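Local coordinates for protein glycosyl hydrolase, BNR repeat (Ralstonia eutropha, PDB 3B7F) that is a putative glycosyl hydrolase folded as a seven-bladed beta-propeller, with a substrate that remains unidentified, at residues P22-L26 with Q389-P393; V61-E66 with A125-W131; P234-V238 with G280-V284; L339-A345 with Y357-T361. All coordinates share one frame; numbering follows the deposited sequence.

Contact 1: residues P22-L26 with Q389-P393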
loop_
_atom_site.group_PDB
_atom_site.type_symbol
_atom_site.label_atom_id
_atom_site.label_comp_id
_atom_site.label_asym_id
_atom_site.label_seq_id
_atom_site.Cartn_x
_atom_site.Cartn_y
_atom_site.Cartn_z
ATOM N N PRO A 22 18.222 -13.596 4.585
ATOM C CA PRO A 22 17.900 -12.990 3.313
ATOM C C PRO A 22 16.551 -12.309 3.281
ATOM O O PRO A 22 15.612 -12.779 3.912
ATOM C CB PRO A 22 17.844 -14.197 2.360
ATOM C CG PRO A 22 18.752 -15.176 2.943
ATOM C CD PRO A 22 18.404 -15.057 4.424
ATOM N N VAL A 23 16.494 -11.195 2.564
ATOM C CA VAL A 23 15.267 -10.456 2.304
ATOM C C VAL A 23 14.903 -10.655 0.828
ATOM O O VAL A 23 15.777 -10.807 -0.045
ATOM C CB VAL A 23 15.433 -8.951 2.649
ATOM C CG1 VAL A 23 14.241 -8.121 2.191
ATOM C CG2 VAL A 23 15.631 -8.773 4.138
HETATM N N MSE A 24 13.607 -10.649 0.554
HETATM C CA MSE A 24 13.091 -10.739 -0.773
HETATM C C MSE A 24 12.211 -9.536 -0.990
HETATM O O MSE A 24 11.532 -9.118 -0.075
HETATM C CB MSE A 24 12.293 -12.021 -0.943
HETATM C CG MSE A 24 11.710 -12.195 -2.356
HETATM SE SE MSE A 24 11.136 -14.021 -2.737
HETATM C CE MSE A 24 12.951 -14.780 -2.854
ATOM N N LEU A 25 12.249 -8.972 -2.197
ATOM C CA LEU A 25 11.375 -7.858 -2.585
ATOM C C LEU A 25 10.589 -8.375 -3.771
ATOM O O LEU A 25 11.164 -8.958 -4.646
ATOM C CB LEU A 25 12.151 -6.594 -2.962
ATOM C CG LEU A 25 13.105 -5.999 -1.924
ATOM C CD1 LEU A 25 13.826 -4.834 -2.573
ATOM C CD2 LEU A 25 12.383 -5.569 -0.613
ATOM N N LEU A 26 9.280 -8.176 -3.748
ATOM C CA LEU A 26 8.331 -8.640 -4.754
ATOM C C LEU A 26 7.930 -7.387 -5.492
ATOM O O LEU A 26 7.256 -6.540 -4.899
ATOM C CB LEU A 26 7.116 -9.272 -4.068
ATOM C CG LEU A 26 7.359 -10.205 -2.876
ATOM C CD1 LEU A 26 5.974 -10.733 -2.342
ATOM C CD2 LEU A 26 8.301 -11.334 -3.241
ATOM N N GLN A 389 7.195 -4.910 -2.291
ATOM C CA GLN A 389 6.797 -5.516 -1.054
ATOM C C GLN A 389 7.889 -6.442 -0.507
ATOM O O GLN A 389 8.428 -7.262 -1.231
ATOM C CB GLN A 389 5.537 -6.307 -1.351
ATOM C CG GLN A 389 4.876 -6.979 -0.200
ATOM C CD GLN A 389 4.187 -6.030 0.765
ATOM O OE1 GLN A 389 3.361 -5.216 0.367
ATOM N NE2 GLN A 389 4.485 -6.186 2.049
ATOM N N SER A 390 8.204 -6.316 0.774
ATOM C CA SER A 390 9.148 -7.232 1.415
ATOM C C SER A 390 8.505 -8.615 1.654
ATOM O O SER A 390 7.274 -8.749 1.746
ATOM C CB SER A 390 9.681 -6.663 2.721
ATOM O OG SER A 390 8.635 -6.341 3.612
ATOM N N ALA A 391 9.363 -9.639 1.707
ATOM C CA ALA A 391 8.959 -11.025 1.875
ATOM C C ALA A 391 10.115 -11.818 2.462
ATOM O O ALA A 391 11.291 -11.424 2.338
ATOM C CB ALA A 391 8.497 -11.632 0.545
ATOM N N ARG A 392 9.765 -12.897 3.140
ATOM C CA ARG A 392 10.729 -13.824 3.743
ATOM C C ARG A 392 10.887 -14.995 2.802
ATOM O O ARG A 392 9.906 -15.672 2.535
ATOM C CB ARG A 392 10.234 -14.353 5.091
ATOM C CG ARG A 392 10.483 -13.380 6.240
ATOM C CD ARG A 392 9.931 -13.818 7.608
ATOM N NE ARG A 392 10.009 -15.269 7.848
ATOM C CZ ARG A 392 8.980 -16.108 8.068
ATOM N NH1 ARG A 392 7.702 -15.691 8.164
ATOM N NH2 ARG A 392 9.239 -17.406 8.249
ATOM N N PRO A 393 12.095 -15.230 2.271
ATOM C CA PRO A 393 12.276 -16.416 1.414
ATOM C C PRO A 393 12.360 -17.710 2.222
ATOM O O PRO A 393 11.681 -18.670 1.878
ATOM C CB PRO A 393 13.595 -16.139 0.715
ATOM C CG PRO A 393 14.339 -15.269 1.667
ATOM C CD PRO A 393 13.336 -14.447 2.391
#
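M24-L26 and Q389-A391 pair as antiparallel strands whose axes come within 4.5 Å, their directions 141° apart, with M24 opposite A391 and L26 opposite Q389 in hydrogen-bonded pairs. Within these pairs, M24 N donates to A391 O, A391 N to M24 O, and Q389 N to L26 O. The fourth bond is short and comes in the carbonyl plane, L26 N to Q389 O at 2.8 Å. Between the bonded pairs, L25 CA-H points at Q389 O and S390 CA-H at M24 O.

On the face shared by M24, L26, Q389 and A391, the leucine leans over the small alanine: L26 CD2 lies 3.8 Å from A391 CB. With CG turned away from its own carbonyl carbon (chi1 -43°), L26 places both methyls beside that CB. Selenomethionine M24 bends at chi3 and slides past P393 in the opposite direction, its CE 3.9 Å from P393 CB. Past the strand ends two proline rings meet, P22 CB lying 3.7 Å from P393 CG. On the other face, S390 OG is held by A348 O of the neighbouring blade.

Three strands from the N-terminus and one from the C-terminus thus complete a single blade, the Velcro closure of beta-propellers. Between these segments the closure therefore rests on main-chain hydrogen bonds and apolar packing rather than on charge pairs.

Contact 2: residues V61-E66 with A125-W131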
loop_
_atom_site.group_PDB
_atom_site.type_symbol
_atom_site.label_atom_id
_atom_site.label_comp_id
_atom_site.label_asym_id
_atom_site.label_seq_id
_atom_site.Cartn_x
_atom_site.Cartn_y
_atom_site.Cartn_z
ATOM N N VAL A 61 1.942 -10.056 -2.895
ATOM C CA VAL A 61 2.002 -10.123 -1.442
ATOM C C VAL A 61 2.225 -11.558 -0.976
ATOM O O VAL A 61 1.602 -12.477 -1.484
ATOM C CB VAL A 61 0.712 -9.593 -0.817
ATOM C CG1 VAL A 61 0.825 -9.607 0.715
ATOM C CG2 VAL A 61 0.381 -8.189 -1.349
ATOM N N GLN A 62 3.124 -11.727 -0.014
ATOM C CA GLN A 62 3.381 -13.007 0.635
ATOM C C GLN A 62 2.437 -13.137 1.825
ATOM O O GLN A 62 2.176 -12.139 2.509
ATOM C CB GLN A 62 4.789 -13.048 1.177
ATOM C CG GLN A 62 5.152 -14.330 1.908
ATOM C CD GLN A 62 6.570 -14.320 2.339
ATOM O OE1 GLN A 62 7.004 -13.431 3.066
ATOM N NE2 GLN A 62 7.323 -15.296 1.880
ATOM N N ASP A 63 1.956 -14.357 2.077
ATOM C CA ASP A 63 1.150 -14.648 3.249
ATOM C C ASP A 63 2.152 -14.771 4.415
ATOM O O ASP A 63 2.955 -15.706 4.424
ATOM C CB ASP A 63 0.372 -15.957 3.057
ATOM C CG ASP A 63 -0.719 -16.166 4.087
ATOM O OD1 ASP A 63 -0.672 -15.544 5.158
ATOM O OD2 ASP A 63 -1.647 -16.960 3.805
ATOM N N PRO A 64 2.115 -13.841 5.394
ATOM C CA PRO A 64 3.051 -13.964 6.510
ATOM C C PRO A 64 2.677 -15.118 7.456
ATOM O O PRO A 64 3.513 -15.531 8.243
ATOM C CB PRO A 64 2.962 -12.599 7.219
ATOM C CG PRO A 64 1.644 -12.106 6.920
ATOM C CD PRO A 64 1.222 -12.681 5.578
ATOM N N ARG A 65 1.437 -15.610 7.371
ATOM C CA ARG A 65 1.008 -16.772 8.132
ATOM C C ARG A 65 1.647 -18.048 7.600
ATOM O O ARG A 65 1.906 -18.945 8.372
ATOM C CB ARG A 65 -0.515 -16.917 8.092
ATOM C CG ARG A 65 -1.260 -15.732 8.744
ATOM C CD ARG A 65 -2.720 -15.746 8.381
ATOM N NE ARG A 65 -2.890 -15.536 6.956
ATOM C CZ ARG A 65 -4.051 -15.447 6.317
ATOM N NH1 ARG A 65 -5.211 -15.450 6.954
ATOM N NH2 ARG A 65 -4.030 -15.280 5.008
ATOM N N GLU A 66 1.857 -18.118 6.285
ATOM C CA GLU A 66 2.416 -19.282 5.581
ATOM C C GLU A 66 3.319 -18.748 4.469
ATOM O O GLU A 66 2.875 -18.587 3.338
ATOM C CB GLU A 66 1.299 -20.146 4.998
ATOM C CG GLU A 66 0.242 -20.566 6.006
ATOM C CD GLU A 66 -0.824 -21.464 5.425
ATOM O OE1 GLU A 66 -0.431 -22.426 4.722
ATOM O OE2 GLU A 66 -2.034 -21.212 5.710
ATOM N N ALA A 125 -4.372 -14.042 11.727
ATOM C CA ALA A 125 -3.599 -15.246 12.070
ATOM C C ALA A 125 -4.471 -16.471 12.344
ATOM O O ALA A 125 -4.123 -17.602 11.975
ATOM C CB ALA A 125 -2.684 -14.943 13.304
ATOM N N SER A 126 -5.621 -16.224 12.972
ATOM C CA SER A 126 -6.580 -17.248 13.337
ATOM C C SER A 126 -7.452 -17.704 12.179
ATOM O O SER A 126 -8.261 -18.609 12.371
ATOM C CB SER A 126 -7.510 -16.722 14.425
ATOM O OG SER A 126 -8.437 -15.806 13.866
ATOM N N GLU A 127 -7.338 -17.088 10.996
ATOM C CA GLU A 127 -8.163 -17.496 9.850
ATOM C C GLU A 127 -7.289 -17.780 8.636
ATOM O O GLU A 127 -7.431 -17.113 7.613
ATOM C CB GLU A 127 -9.214 -16.420 9.565
ATOM C CG GLU A 127 -10.154 -16.168 10.746
ATOM C CD GLU A 127 -11.241 -15.167 10.442
ATOM O OE1 GLU A 127 -11.204 -14.517 9.374
ATOM O OE2 GLU A 127 -12.148 -15.042 11.283
ATOM N N PRO A 128 -6.415 -18.825 8.725
ATOM C CA PRO A 128 -5.516 -19.099 7.611
ATOM C C PRO A 128 -6.302 -19.360 6.331
ATOM O O PRO A 128 -7.401 -19.885 6.400
ATOM C CB PRO A 128 -4.705 -20.328 8.068
ATOM C CG PRO A 128 -5.388 -20.877 9.236
ATOM C CD PRO A 128 -6.245 -19.802 9.818
ATOM N N GLY A 129 -5.754 -18.914 5.197
ATOM C CA GLY A 129 -6.420 -19.008 3.907
ATOM C C GLY A 129 -7.339 -17.862 3.541
ATOM O O GLY A 129 -7.741 -17.780 2.382
ATOM N N THR A 130 -7.665 -16.990 4.508
ATOM C CA THR A 130 -8.547 -15.845 4.278
ATOM C C THR A 130 -7.750 -14.615 3.809
ATOM O O THR A 130 -6.706 -14.292 4.378
ATOM C CB THR A 130 -9.401 -15.527 5.539
ATOM O OG1 THR A 130 -10.287 -16.628 5.797
ATOM C CG2 THR A 130 -10.227 -14.237 5.367
ATOM N N TRP A 131 -8.222 -13.960 2.744
ATOM C CA TRP A 131 -7.623 -12.738 2.195
ATOM C C TRP A 131 -8.717 -11.759 1.820
ATOM O O TRP A 131 -9.876 -12.155 1.645
ATOM C CB TRP A 131 -6.863 -13.012 0.899
ATOM C CG TRP A 131 -5.603 -13.798 1.025
ATOM C CD1 TRP A 131 -5.497 -15.120 1.270
ATOM C CD2 TRP A 131 -4.265 -13.308 0.836
ATOM N NE1 TRP A 131 -4.174 -15.489 1.299
ATOM C CE2 TRP A 131 -3.397 -14.391 1.037
ATOM C CE3 TRP A 131 -3.717 -12.046 0.539
ATOM C CZ2 TRP A 131 -2.003 -14.266 0.927
ATOM C CZ3 TRP A 131 -2.336 -11.922 0.445
ATOM C CH2 TRP A 131 -1.503 -13.017 0.641
HETATM O O HOH W 1 -2.689 -18.108 1.608
HETATM O O HOH W 2 -2.961 -18.657 5.658
#
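The R65 guanidinium and the W131 indole stand steeply to each other, their planes 72° apart. Over one guanidinium face lie G129 N and a water; at its edge, in plane, are D63 OD1 and W131 NE1. The indole has R65 NH2 over one face, near the rim; with R65 CZ 5.3 Å from the centroid of the five-membered ring of W131, any cation-pi attraction is weak at most. A second water sits at the indole edge, joining W131 NE1 to D63 OD2.

R65 NH2 donates to T130 O at 2.9 Å, while NH1 makes a weak bond to the same oxygen and is also hydrogen-bonded to H124 O. D63 holds the arginine at the guanidinium edge: R65 NE meets the syn lone pair of D63 OD1 at 2.9 Å in a straight salt bridge, and R65 N reaches that oxygen from above the carboxylate plane, forming an Asx turn. The water over R65 links D63 OD2, E66 OE2 and G129 N, while E66 OE1 forms a salt bridge with R69. V61 CG1 touches W131 CZ3 at 3.9 Å.

The contact joins the end of strand 56-62 to the turn between strands 116-122 and 131-136 of the next blade. P122 packs on both R65 and W131, and W131 also touches W150, the closing tryptophan of that blade's Asp-box sequence.

Contact 3: residues P234-V238 with G280-V284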
loop_
_atom_site.group_PDB
_atom_site.type_symbol
_atom_site.label_atom_id
_atom_site.label_comp_id
_atom_site.label_asym_id
_atom_site.label_seq_id
_atom_site.Cartn_x
_atom_site.Cartn_y
_atom_site.Cartn_z
ATOM N N PRO A 234 -7.333 9.519 0.690
ATOM C CA PRO A 234 -6.174 8.885 1.277
ATOM C C PRO A 234 -5.469 8.122 0.192
ATOM O O PRO A 234 -6.145 7.587 -0.701
ATOM C CB PRO A 234 -6.767 7.890 2.272
ATOM C CG PRO A 234 -8.113 7.586 1.757
ATOM C CD PRO A 234 -8.571 8.933 1.225
ATOM N N HIS A 235 -4.135 8.121 0.249
ATOM C CA HIS A 235 -3.305 7.376 -0.690
ATOM C C HIS A 235 -2.822 6.037 -0.120
ATOM O O HIS A 235 -2.844 5.031 -0.797
ATOM C CB HIS A 235 -2.104 8.203 -1.164
ATOM C CG HIS A 235 -2.478 9.378 -2.018
ATOM N ND1 HIS A 235 -1.612 10.417 -2.271
ATOM C CD2 HIS A 235 -3.638 9.694 -2.645
ATOM C CE1 HIS A 235 -2.211 11.311 -3.039
ATOM N NE2 HIS A 235 -3.437 10.893 -3.286
ATOM N N CYS A 236 -2.361 6.049 1.119
ATOM C CA CYS A 236 -1.844 4.865 1.744
ATOM C C CYS A 236 -2.102 4.985 3.222
ATOM O O CYS A 236 -1.773 6.008 3.790
ATOM C CB CYS A 236 -0.352 4.769 1.458
ATOM S SG CYS A 236 0.367 3.179 1.930
ATOM N N VAL A 237 -2.755 3.981 3.810
ATOM C CA VAL A 237 -3.057 3.937 5.238
ATOM C C VAL A 237 -2.374 2.678 5.814
ATOM O O VAL A 237 -2.355 1.636 5.154
ATOM C CB VAL A 237 -4.610 3.940 5.549
ATOM C CG1 VAL A 237 -4.873 4.376 6.995
ATOM C CG2 VAL A 237 -5.397 4.850 4.621
ATOM N N VAL A 238 -1.819 2.784 7.031
ATOM C CA VAL A 238 -1.181 1.666 7.749
ATOM C C VAL A 238 -1.650 1.653 9.228
ATOM O O VAL A 238 -1.959 2.687 9.800
ATOM C CB VAL A 238 0.392 1.705 7.654
ATOM C CG1 VAL A 238 0.884 1.524 6.193
ATOM C CG2 VAL A 238 0.952 2.995 8.190
ATOM N N GLY A 280 2.299 13.255 -1.092
ATOM C CA GLY A 280 3.046 12.100 -1.587
ATOM C C GLY A 280 2.075 10.959 -1.687
ATOM O O GLY A 280 0.879 11.168 -1.527
ATOM N N PHE A 281 2.582 9.767 -2.009
ATOM C CA PHE A 281 1.754 8.547 -2.113
ATOM C C PHE A 281 1.917 7.464 -1.047
ATOM O O PHE A 281 0.930 7.133 -0.360
ATOM C CB PHE A 281 1.875 7.952 -3.539
ATOM C CG PHE A 281 1.238 8.816 -4.606
ATOM C CD1 PHE A 281 -0.145 8.877 -4.722
ATOM C CD2 PHE A 281 2.013 9.543 -5.499
ATOM C CE1 PHE A 281 -0.747 9.674 -5.685
ATOM C CE2 PHE A 281 1.427 10.337 -6.464
ATOM C CZ PHE A 281 0.038 10.404 -6.560
ATOM N N PRO A 282 3.124 6.892 -0.888
ATOM C CA PRO A 282 3.266 5.805 0.115
ATOM C C PRO A 282 3.539 6.251 1.576
ATOM O O PRO A 282 3.999 7.378 1.825
ATOM C CB PRO A 282 4.521 5.086 -0.376
ATOM C CG PRO A 282 5.365 6.201 -0.927
ATOM C CD PRO A 282 4.426 7.187 -1.533
ATOM N N ILE A 283 3.236 5.370 2.521
ATOM C CA ILE A 283 3.621 5.555 3.926
ATOM C C ILE A 283 4.014 4.161 4.464
ATOM O O ILE A 283 3.367 3.176 4.145
ATOM C CB ILE A 283 2.527 6.275 4.783
ATOM C CG1 ILE A 283 3.122 6.789 6.102
ATOM C CG2 ILE A 283 1.299 5.371 5.038
ATOM C CD1 ILE A 283 2.340 7.948 6.762
ATOM N N VAL A 284 5.075 4.085 5.262
ATOM C CA VAL A 284 5.576 2.814 5.805
ATOM C C VAL A 284 5.931 3.018 7.264
ATOM O O VAL A 284 6.487 4.043 7.603
ATOM C CB VAL A 284 6.841 2.305 4.997
ATOM C CG1 VAL A 284 7.539 1.156 5.723
ATOM C CG2 VAL A 284 6.444 1.906 3.593
#
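The H235 imidazole overlaps the F281 phenyl in an offset stack, ring centroids 4.5 Å apart and planes inclined by 27°. F281 CD1 sits over the rim of one imidazole face, 3.2 Å from H235 ND1. H235 lies on the innermost strand of one propeller blade, F281 at the corner just before the innermost strand of the next, and these strands, 234-238 and 282-284, run nearly parallel (11°) with axes 6.0 Å apart. That spacing, with no backbone-to-backbone hydrogen bond linking the segments, is that of separate sheets meeting through side chains.

H235 is also pinned at its edge: ND1 donates to G280 O over 2.7 Å, and the oxygen lies in the plane of the imidazole. Stack and bond together limit how the ring can rotate, and the other ring nitrogen, NE2, is hydrogen-bonded to H252 ND1. On its own sheet, H235 forms a classic beta bulge with C236, both facing Q250. The bulge allows consecutive side chains to point at the next blade.

C236 comes next along this seam, its CB 3.2 Å from F281 O. Its SG swings anti to its backbone N (chi1 -170°), in the direction of I283. There the I283 CG2 methyl packs beside C236 SG and V238 CG2, while V238 CG1 rests against I283 O. Q250 and Y248 of strand 246-251 pair with the backbone behind. The backbone of I283 makes a single hydrogen bond to segment 234-238, a weak one from I283 N to C236 SG at 3.7 Å.

Contact 4: residues L339-A345 with Y357-T361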
loop_
_atom_site.group_PDB
_atom_site.type_symbol
_atom_site.label_atom_id
_atom_site.label_comp_id
_atom_site.label_asym_id
_atom_site.label_seq_id
_atom_site.Cartn_x
_atom_site.Cartn_y
_atom_site.Cartn_z
ATOM N N LEU A 339 11.724 11.815 -9.838
ATOM C CA LEU A 339 11.257 10.521 -9.380
ATOM C C LEU A 339 9.846 10.517 -8.802
ATOM O O LEU A 339 9.497 11.332 -7.948
ATOM C CB LEU A 339 12.249 9.935 -8.351
ATOM C CG LEU A 339 13.517 9.223 -8.860
ATOM C CD1 LEU A 339 14.300 9.971 -9.843
ATOM C CD2 LEU A 339 14.426 8.841 -7.651
ATOM N N THR A 340 9.056 9.555 -9.288
ATOM C CA THR A 340 7.712 9.300 -8.807
ATOM C C THR A 340 7.734 7.956 -8.078
ATOM O O THR A 340 8.275 6.993 -8.586
ATOM C CB THR A 340 6.719 9.329 -9.978
ATOM O OG1 THR A 340 6.809 10.619 -10.599
ATOM C CG2 THR A 340 5.278 9.061 -9.513
ATOM N N VAL A 341 7.194 7.921 -6.870
ATOM C CA VAL A 341 7.110 6.694 -6.047
ATOM C C VAL A 341 5.615 6.537 -5.727
ATOM O O VAL A 341 5.028 7.394 -5.089
ATOM C CB VAL A 341 8.019 6.775 -4.802
ATOM C CG1 VAL A 341 7.875 5.511 -3.857
ATOM C CG2 VAL A 341 9.449 6.944 -5.247
ATOM N N LYS A 342 4.995 5.477 -6.247
ATOM C CA LYS A 342 3.557 5.240 -6.088
ATOM C C LYS A 342 3.260 4.653 -4.683
ATOM O O LYS A 342 4.199 4.312 -3.936
ATOM C CB LYS A 342 3.022 4.366 -7.234
ATOM C CG LYS A 342 2.847 5.056 -8.610
ATOM C CD LYS A 342 2.612 3.981 -9.679
ATOM C CE LYS A 342 1.671 4.379 -10.821
ATOM N NZ LYS A 342 2.051 5.531 -11.614
ATOM N N ARG A 343 1.963 4.567 -4.345
ATOM C CA ARG A 343 1.461 4.157 -2.999
ATOM C C ARG A 343 1.986 2.885 -2.424
ATOM O O ARG A 343 2.189 2.820 -1.221
ATOM C CB ARG A 343 -0.012 3.807 -3.019
ATOM C CG ARG A 343 -0.907 4.794 -3.354
ATOM C CD ARG A 343 -2.140 4.156 -3.972
ATOM N NE ARG A 343 -2.640 5.276 -4.750
ATOM C CZ ARG A 343 -3.675 6.022 -4.461
ATOM N NH1 ARG A 343 -4.481 5.745 -3.474
ATOM N NH2 ARG A 343 -3.936 7.038 -5.244
ATOM N N GLN A 344 2.036 1.848 -3.267
ATOM C CA GLN A 344 2.474 0.518 -2.866
ATOM C C GLN A 344 3.943 0.302 -3.177
ATOM O O GLN A 344 4.466 -0.784 -2.933
ATOM C CB GLN A 344 1.653 -0.547 -3.592
ATOM C CG GLN A 344 0.167 -0.580 -3.242
ATOM C CD GLN A 344 -0.654 -1.162 -4.370
ATOM O OE1 GLN A 344 -0.622 -0.626 -5.475
ATOM N NE2 GLN A 344 -1.391 -2.267 -4.103
ATOM N N ALA A 345 4.616 1.323 -3.684
ATOM C CA ALA A 345 6.015 1.201 -4.105
ATOM C C ALA A 345 7.099 1.471 -3.025
ATOM O O ALA A 345 8.277 1.579 -3.371
ATOM C CB ALA A 345 6.242 2.046 -5.382
ATOM N N TYR A 357 12.881 0.317 1.348
ATOM C CA TYR A 357 13.048 0.125 -0.085
ATOM C C TYR A 357 12.019 0.890 -0.832
ATOM O O TYR A 357 10.914 1.051 -0.351
ATOM C CB TYR A 357 12.827 -1.373 -0.409
ATOM C CG TYR A 357 13.629 -2.316 0.462
ATOM C CD1 TYR A 357 14.920 -2.700 0.099
ATOM C CD2 TYR A 357 13.125 -2.786 1.687
ATOM C CE1 TYR A 357 15.693 -3.537 0.929
ATOM C CE2 TYR A 357 13.891 -3.600 2.501
ATOM C CZ TYR A 357 15.171 -3.994 2.106
ATOM O OH TYR A 357 15.947 -4.826 2.908
ATOM N N PHE A 358 12.354 1.363 -2.024
ATOM C CA PHE A 358 11.325 1.958 -2.877
ATOM C C PHE A 358 11.578 1.725 -4.362
ATOM O O PHE A 358 12.720 1.547 -4.779
ATOM C CB PHE A 358 11.059 3.442 -2.551
ATOM C CG PHE A 358 12.198 4.403 -2.892
ATOM C CD1 PHE A 358 12.323 4.948 -4.161
ATOM C CD2 PHE A 358 13.083 4.815 -1.909
ATOM C CE1 PHE A 358 13.333 5.848 -4.468
ATOM C CE2 PHE A 358 14.134 5.699 -2.221
ATOM C CZ PHE A 358 14.236 6.222 -3.496
ATOM N N GLY A 359 10.492 1.756 -5.137
ATOM C CA GLY A 359 10.529 1.538 -6.585
ATOM C C GLY A 359 9.932 2.726 -7.275
ATOM O O GLY A 359 8.881 3.205 -6.881
ATOM N N THR A 360 10.575 3.163 -8.349
ATOM C CA THR A 360 10.150 4.341 -9.074
ATOM C C THR A 360 9.450 3.969 -10.391
ATOM O O THR A 360 9.593 2.863 -10.890
ATOM C CB THR A 360 11.328 5.266 -9.371
ATOM O OG1 THR A 360 12.143 4.670 -10.364
ATOM C CG2 THR A 360 12.175 5.564 -8.104
ATOM N N THR A 361 8.680 4.920 -10.936
ATOM C CA THR A 361 8.008 4.731 -12.216
ATOM C C THR A 361 9.055 4.659 -13.351
ATOM O O THR A 361 8.762 4.155 -14.416
ATOM C CB THR A 361 7.000 5.833 -12.478
ATOM O OG1 THR A 361 7.680 7.103 -12.525
ATOM C CG2 THR A 361 5.870 5.802 -11.381
HETATM O O HOH W 3 10.138 7.879 -11.554
HETATM O O HOH W 4 6.501 3.764 -8.130
#
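A345 and G359 form the tight end of this contact, whereas T340, K342 and T361 make a looser, water-bridged margin. At the tight end G359 N donates to A345 O over 2.8 Å, in the carbonyl plane, and the CA-H of F358 approaches the same oxygen. A345 CB also presses on G359 O, 3.2 Å away. Both residues are buried. V341 meets F358 at about a right angle, its CG2 3.7 Å from F358 CD1. This branch points there because it lies anti to the carbonyl carbon of V341, while CG1 settles over F358 CB. The phenylalanine is further surrounded by aromatic rings, stacked on W366 and edge-to-face with W375.

The other end is more open. T361 N donates to T340 O over 3.2 Å, and the two threonine side chains pass obliquely, T361 OG1 near T340 CB. One water bridges T340 N and T361 OG1. A second lies further in, accepting from K342 N and donating to G359 O at 2.7 Å, bridging two backbone groups that do not bond to each other directly. The K342 chain passes over the T361 methyl, its NZ 3.8 Å from T361 CG2, but the ammonium gives its hydrogen bond to H384 NE2.

The type I turn K342-A345 leads the chain into inner strand 346-348, with 356-359 as the adjacent strand. This is the entry to a propeller blade, and W375 ends its Asp-box (S-x-D-x-G-x-x-W) sequence, the hallmark of BNR repeats.

Contact 1 closes the ring of blades, and the other three lie within the loop it forms along the chain. It touches contact 2 through R392 O and Q62 NE2, 2.7 Å apart and probably hydrogen-bonded, and contact 4 through L25 CD1 and Y357 CD1 at 3.6 Å. Contacts 3 and 4, with centres 11 Å apart, meet around R343, whose N lies 3.5 Å from F281 CB. Contacts 2 and 4 fall on opposite sides of the chain's centre, about 25 Å between centres. No active site is established. Ethanediol, probably from the crystallisation liquor, lies about 4 Å from the side chains of M24 in contact 1 and K342 in contact 4.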